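Basic blue protein (Cucumis sativus, PDB 2CBP) binds a type 1 copper ion in a cupredoxin fold and, like other phytocyanins, probably transfers electrons. Local coordinates at residues M38-V43 against F77-P82. Residues are numbered along the deposited sequence; the frame is centred on the assembly and turned at random. Where two conformers were deposited one is given.
With CU (copper (II) ion), chain B.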
# COMPACT_ATOMS: atom_id res chain seq x y z
N MET A 38 -5.59 11.58 -8.23
CA MET A 38 -4.15 11.57 -8.34
C MET A 38 -3.40 10.34 -7.90
O MET A 38 -2.18 10.27 -8.14
CB MET A 38 -3.62 12.74 -7.42
CG MET A 38 -4.34 14.03 -7.76
SD MET A 38 -3.55 15.50 -7.11
CE MET A 38 -3.30 15.01 -5.39
N HIS A 39 -4.07 9.45 -7.22
CA HIS A 39 -3.46 8.23 -6.67
C HIS A 39 -4.47 7.08 -6.55
O HIS A 39 -5.67 7.28 -6.59
CB HIS A 39 -2.89 8.52 -5.28
CG HIS A 39 -1.85 9.58 -5.13
ND1 HIS A 39 -0.52 9.41 -5.52
CD2 HIS A 39 -1.99 10.83 -4.58
CE1 HIS A 39 0.08 10.53 -5.22
NE2 HIS A 39 -0.76 11.41 -4.66
N ASN A 40 -3.94 5.88 -6.36
CA ASN A 40 -4.69 4.65 -6.19
C ASN A 40 -3.86 3.73 -5.26
O ASN A 40 -2.74 4.07 -4.85
CB ASN A 40 -5.09 3.91 -7.49
CG ASN A 40 -3.93 3.51 -8.35
OD1 ASN A 40 -2.78 3.39 -7.87
ND2 ASN A 40 -4.15 3.33 -9.66
N VAL A 41 -4.50 2.60 -4.96
CA VAL A 41 -3.86 1.56 -4.12
C VAL A 41 -4.01 0.28 -4.95
O VAL A 41 -5.15 -0.09 -5.33
CB VAL A 41 -4.51 1.46 -2.72
CG1 VAL A 41 -3.90 0.32 -1.90
CG2 VAL A 41 -4.47 2.77 -1.96
N VAL A 42 -2.89 -0.37 -5.21
CA VAL A 42 -2.88 -1.60 -6.00
C VAL A 42 -2.18 -2.70 -5.18
O VAL A 42 -1.07 -2.47 -4.66
CB VAL A 42 -2.20 -1.34 -7.38
CG1 VAL A 42 -2.28 -2.51 -8.34
CG2 VAL A 42 -2.68 -0.05 -8.04
N VAL A 43 -2.85 -3.81 -5.12
CA VAL A 43 -2.37 -5.00 -4.39
C VAL A 43 -1.62 -5.91 -5.37
O VAL A 43 -2.23 -6.53 -6.26
CB VAL A 43 -3.55 -5.73 -3.72
CG1 VAL A 43 -3.01 -6.86 -2.83
CG2 VAL A 43 -4.45 -4.79 -2.97
N PHE A 77 1.79 -3.32 -1.63
CA PHE A 77 0.92 -2.27 -2.19
C PHE A 77 1.77 -1.22 -2.91
O PHE A 77 2.82 -0.77 -2.44
CB PHE A 77 0.05 -1.55 -1.12
CG PHE A 77 -0.69 -2.46 -0.20
CD1 PHE A 77 -0.03 -2.95 0.96
CD2 PHE A 77 -1.97 -2.87 -0.48
CE1 PHE A 77 -0.69 -3.85 1.80
CE2 PHE A 77 -2.66 -3.77 0.36
CZ PHE A 77 -1.99 -4.24 1.49
N ILE A 78 1.21 -0.81 -4.06
CA ILE A 78 1.88 0.26 -4.82
C ILE A 78 0.78 1.21 -5.35
O ILE A 78 -0.40 0.86 -5.34
CB ILE A 78 2.69 -0.24 -6.01
CG1 ILE A 78 1.76 -0.79 -7.08
CG2 ILE A 78 3.73 -1.28 -5.65
CD1 ILE A 78 2.42 -1.28 -8.38
N CYS A 79 1.25 2.35 -5.79
CA CYS A 79 0.36 3.34 -6.46
C CYS A 79 0.82 3.15 -7.94
O CYS A 79 2.06 3.24 -8.10
CB CYS A 79 0.48 4.76 -6.01
SG CYS A 79 -0.30 5.95 -7.12
N ASN A 80 -0.06 2.87 -8.86
CA ASN A 80 0.41 2.65 -10.24
C ASN A 80 0.24 3.81 -11.21
O ASN A 80 0.42 3.58 -12.44
CB ASN A 80 0.05 1.29 -10.80
CG ASN A 80 -1.37 1.16 -11.28
OD1 ASN A 80 -2.15 2.12 -11.21
ND2 ASN A 80 -1.67 -0.04 -11.75
N PHE A 81 -0.02 5.00 -10.76
CA PHE A 81 -0.04 6.23 -11.59
C PHE A 81 1.40 6.32 -12.10
O PHE A 81 2.36 5.90 -11.43
CB PHE A 81 -0.41 7.45 -10.74
CG PHE A 81 -1.89 7.72 -10.66
CD1 PHE A 81 -2.77 6.79 -10.15
CD2 PHE A 81 -2.37 8.94 -11.13
CE1 PHE A 81 -4.15 7.07 -10.09
CE2 PHE A 81 -3.73 9.24 -11.08
CZ PHE A 81 -4.61 8.31 -10.58
N PRO A 82 1.58 6.80 -13.31
CA PRO A 82 2.92 6.89 -13.92
C PRO A 82 3.92 7.57 -13.05
O PRO A 82 3.80 8.72 -12.62
CB PRO A 82 2.69 7.54 -15.28
CG PRO A 82 1.22 7.24 -15.61
CD PRO A 82 0.53 7.31 -14.23
CU CU B . 0.29 7.90 -6.41
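The ring of F81 lies flat against the backbone of 38-39: M38 O and H39 N both sit over one face, displaced toward the rim, while the amide of N40 stands at its edge, the two planes 76° apart. A broad, flat side chain suits this place because it can lean on a peptide group. The imidazole of H39 meets C79 at its own edge, where SG lies in the ring plane, and copper joins the two, taking a nitrogen from one and a sulfur from the other. H39 ND1 binds the metal at 1.9 Å. C79 SG, anti to its backbone N (chi1 166°), binds it at 2.2 Å. H84 and M89 complete the type 1 copper site.

N40 grips N80 across the gap with two hydrogen bonds. N40 OD1 accepts N80 N at 2.9 Å on a lone pair in the carbonyl plane. N40 ND2 gives a 2.8 Å bond to N80 OD1, reached from above that carbonyl's plane. An asparagine fits because one short amide offers both acceptor and donor; N40 OD1 also lies 3.6 Å from C79 SG, in the second shell of the copper. A leucine here would probably leave N80 N and OD1 without these partners and the turn after C79 less firmly fixed.

Further along, V42 and I78 form an antiparallel hydrogen-bonded pair, with V42 N to I78 O at 2.8 Å. Beta-branched valines suit the extended strand and pack on both its faces: V42 rests on I78 and N80, whereas V41 and V43 touch the F77 ring on the other side. Strands 41-44 and 73-78 are the middle pair of a four-stranded antiparallel sheet, flanked by 59-61 and 90-95, with V41 and F77 packed against strands 29-33 and 65-69 of the second sheet.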